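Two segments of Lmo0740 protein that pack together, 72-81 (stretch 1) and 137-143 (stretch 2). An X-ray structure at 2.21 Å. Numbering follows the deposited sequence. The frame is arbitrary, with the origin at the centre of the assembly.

Stretch 1 (72-81) ISIFVLPYNV
Stretch 2 (137-143) ARHYALL

Residues 72-76 form a β-strand that runs nearly antiparallel to the helix of 137-143, with 151° between their N-to-C directions and axes approaching to 9.9 Å. The register is set by Ile74 CA and His139 CA, 8.2 Å apart. Strand torsions are extended except at Ser73 (phi/psi -84/-42); the helix stays near -60/-40, with Leu142 N bonded to Arg138 O at 3.1 Å. Beyond the strand, Leu77 to Asn80 make a type II turn (Pro78 -50/134, Tyr79 81/2), closed by Asn80 N to Leu77 O at 3.1 Å.

Arg138 (chi1 to chi3 m, t, p; chi4 -144°) supplies the polar link. Its NH2 donates to Phe75 O at 2.6 Å with an N-H...O angle of 160°, and the carbonyl oxygen lies near the guanidinium plane, where an in-plane N-H can reach it. NH2 also donates to water 1 at 3.1 Å; that water accepts from Phe75 N at 2.9 Å, so both backbone polar atoms of Phe75 are satisfied. Arg138 NH1 reaches Asn80 OD1 at 3.3 Å, but the 128° angle makes this bond weak. The stronger donor to Asn80 OD1 is Leu77 N, at 2.7 Å and 172°, which ties the Asn80 side chain (chi1 m, chi2 168°) across its own turn. Water 2 accepts from Arg138 NH1 at 3.0 Å and, weakly, from Asn80 ND2 at 2.8 Å. Arg138 NE is satisfied elsewhere in the structure, as is His139 ND1.

Apolar groups cover both guanidinium faces: Ile74 CD1 lies over one, and Leu77 CD1 over the opposite, 3.6 Å from Arg138 CZ. Ile74 (t, t) points toward the helix; its CD1 meets the His139 ring edge at CD2 (3.4 Å) and packs against Leu142 CD1 (3.8 Å). Leu77, His139 and Leu142 all adopt chi1 m. The contact buries 306 Å² in total.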

# COMPACT_ATOMS: atom_id res chain seq x y z
N ILE A 72 15.23 0.35 2.91
CA ILE A 72 14.47 0.19 1.69
C ILE A 72 13.08 -0.21 2.09
O ILE A 72 12.91 -1.18 2.84
CB ILE A 72 15.07 -0.93 0.85
CG1 ILE A 72 16.44 -0.51 0.34
CG2 ILE A 72 14.09 -1.37 -0.24
CD1 ILE A 72 17.29 -1.67 -0.19
N SER A 73 12.10 0.54 1.60
CA SER A 73 10.71 0.32 2.00
C SER A 73 10.12 -0.76 1.17
O SER A 73 9.37 -1.57 1.66
CB SER A 73 9.87 1.62 1.77
OG SER A 73 10.46 2.68 2.52
N ILE A 74 10.42 -0.75 -0.13
CA ILE A 74 9.86 -1.78 -1.00
C ILE A 74 10.64 -1.81 -2.29
O ILE A 74 11.24 -0.80 -2.63
CB ILE A 74 8.32 -1.47 -1.26
CG1 ILE A 74 7.61 -2.60 -1.99
CG2 ILE A 74 8.16 -0.16 -1.96
CD1 ILE A 74 6.08 -2.48 -1.93
N PHE A 75 10.62 -2.93 -3.00
CA PHE A 75 11.21 -3.01 -4.31
C PHE A 75 10.21 -2.70 -5.42
O PHE A 75 9.05 -2.93 -5.26
CB PHE A 75 11.83 -4.38 -4.51
CG PHE A 75 13.02 -4.59 -3.64
CD1 PHE A 75 14.26 -4.04 -4.00
CD2 PHE A 75 12.91 -5.23 -2.43
CE1 PHE A 75 15.37 -4.17 -3.17
CE2 PHE A 75 14.02 -5.35 -1.57
CZ PHE A 75 15.25 -4.81 -1.94
N VAL A 76 10.72 -2.26 -6.57
CA VAL A 76 9.95 -2.02 -7.78
C VAL A 76 10.36 -3.12 -8.74
O VAL A 76 11.54 -3.27 -9.04
CB VAL A 76 10.44 -0.70 -8.38
CG1 VAL A 76 9.90 -0.46 -9.80
CG2 VAL A 76 10.12 0.41 -7.42
N LEU A 77 9.38 -3.86 -9.23
CA LEU A 77 9.57 -5.03 -10.08
C LEU A 77 9.13 -4.76 -11.51
O LEU A 77 8.35 -3.84 -11.76
CB LEU A 77 8.72 -6.19 -9.54
CG LEU A 77 8.68 -6.28 -8.02
CD1 LEU A 77 7.75 -7.38 -7.53
CD2 LEU A 77 10.07 -6.50 -7.45
N PRO A 78 9.64 -5.56 -12.46
CA PRO A 78 9.11 -5.58 -13.81
C PRO A 78 7.60 -5.72 -13.79
O PRO A 78 7.08 -6.52 -13.00
CB PRO A 78 9.80 -6.81 -14.46
CG PRO A 78 11.06 -7.00 -13.69
CD PRO A 78 10.63 -6.64 -12.26
N TYR A 79 6.91 -4.91 -14.57
CA TYR A 79 5.44 -4.86 -14.71
C TYR A 79 4.69 -4.10 -13.63
O TYR A 79 3.46 -4.02 -13.68
CB TYR A 79 4.85 -6.27 -14.90
CG TYR A 79 5.64 -7.05 -15.91
CD1 TYR A 79 5.75 -6.57 -17.21
CD2 TYR A 79 6.31 -8.22 -15.58
CE1 TYR A 79 6.49 -7.24 -18.17
CE2 TYR A 79 7.06 -8.90 -16.52
CZ TYR A 79 7.14 -8.41 -17.82
OH TYR A 79 7.88 -9.06 -18.79
N ASN A 80 5.41 -3.49 -12.69
CA ASN A 80 4.82 -2.50 -11.79
C ASN A 80 4.48 -1.19 -12.46
O ASN A 80 5.18 -0.73 -13.39
CB ASN A 80 5.75 -2.18 -10.60
CG ASN A 80 5.91 -3.33 -9.63
OD1 ASN A 80 6.77 -3.30 -8.77
ND2 ASN A 80 5.12 -4.35 -9.78
N VAL A 81 3.37 -0.59 -12.03
CA VAL A 81 3.03 0.78 -12.41
C VAL A 81 3.68 1.71 -11.39
O VAL A 81 3.75 1.32 -10.26
CB VAL A 81 1.51 1.02 -12.41
CG1 VAL A 81 1.18 2.24 -13.22
CG2 VAL A 81 0.79 -0.15 -13.02
N ALA A 137 -1.31 -5.79 -2.47
CA ALA A 137 -1.05 -7.06 -1.79
C ALA A 137 0.37 -7.05 -1.22
O ALA A 137 0.56 -7.43 -0.10
CB ALA A 137 -1.23 -8.23 -2.73
N ARG A 138 1.35 -6.53 -1.97
CA ARG A 138 2.71 -6.50 -1.44
C ARG A 138 2.87 -5.51 -0.27
O ARG A 138 3.59 -5.76 0.68
CB ARG A 138 3.69 -6.21 -2.55
CG ARG A 138 3.72 -7.31 -3.61
CD ARG A 138 4.37 -6.78 -4.87
NE ARG A 138 5.71 -6.29 -4.49
CZ ARG A 138 6.30 -5.23 -5.02
NH1 ARG A 138 5.68 -4.51 -5.94
NH2 ARG A 138 7.47 -4.85 -4.57
N HIS A 139 2.13 -4.42 -0.31
CA HIS A 139 2.09 -3.48 0.79
C HIS A 139 1.58 -4.15 2.08
O HIS A 139 2.16 -4.01 3.15
CB HIS A 139 1.20 -2.28 0.46
CG HIS A 139 1.77 -1.31 -0.53
ND1 HIS A 139 1.06 -0.23 -1.00
CD2 HIS A 139 2.96 -1.28 -1.16
CE1 HIS A 139 1.81 0.46 -1.83
NE2 HIS A 139 2.97 -0.16 -1.95
N TYR A 140 0.48 -4.87 1.98
CA TYR A 140 -0.05 -5.61 3.11
C TYR A 140 0.92 -6.61 3.66
O TYR A 140 1.04 -6.74 4.85
CB TYR A 140 -1.32 -6.33 2.71
CG TYR A 140 -2.51 -5.44 2.82
CD1 TYR A 140 -3.14 -5.24 4.06
CD2 TYR A 140 -3.00 -4.80 1.73
CE1 TYR A 140 -4.23 -4.39 4.18
CE2 TYR A 140 -4.09 -3.95 1.82
CZ TYR A 140 -4.70 -3.75 3.04
OH TYR A 140 -5.79 -2.92 3.11
N ALA A 141 1.62 -7.32 2.80
CA ALA A 141 2.58 -8.28 3.30
C ALA A 141 3.63 -7.57 4.15
O ALA A 141 3.93 -7.98 5.28
CB ALA A 141 3.21 -9.04 2.15
N LEU A 142 4.05 -6.40 3.69
CA LEU A 142 5.02 -5.62 4.42
C LEU A 142 4.53 -5.12 5.72
O LEU A 142 5.31 -5.08 6.71
CB LEU A 142 5.56 -4.45 3.60
CG LEU A 142 6.47 -5.00 2.52
CD1 LEU A 142 6.67 -3.93 1.48
CD2 LEU A 142 7.79 -5.39 3.10
N LEU A 143 3.28 -4.68 5.74
CA LEU A 143 2.69 -4.23 7.02
C LEU A 143 2.78 -5.33 8.10
O LEU A 143 2.86 -5.06 9.30
CB LEU A 143 1.25 -3.76 6.84
CG LEU A 143 1.03 -2.48 6.01
CD1 LEU A 143 -0.46 -2.25 5.82
CD2 LEU A 143 1.61 -1.26 6.69
O HOH W 1 9.48 -5.44 -2.22
O HOH W 2 3.72 -5.81 -7.80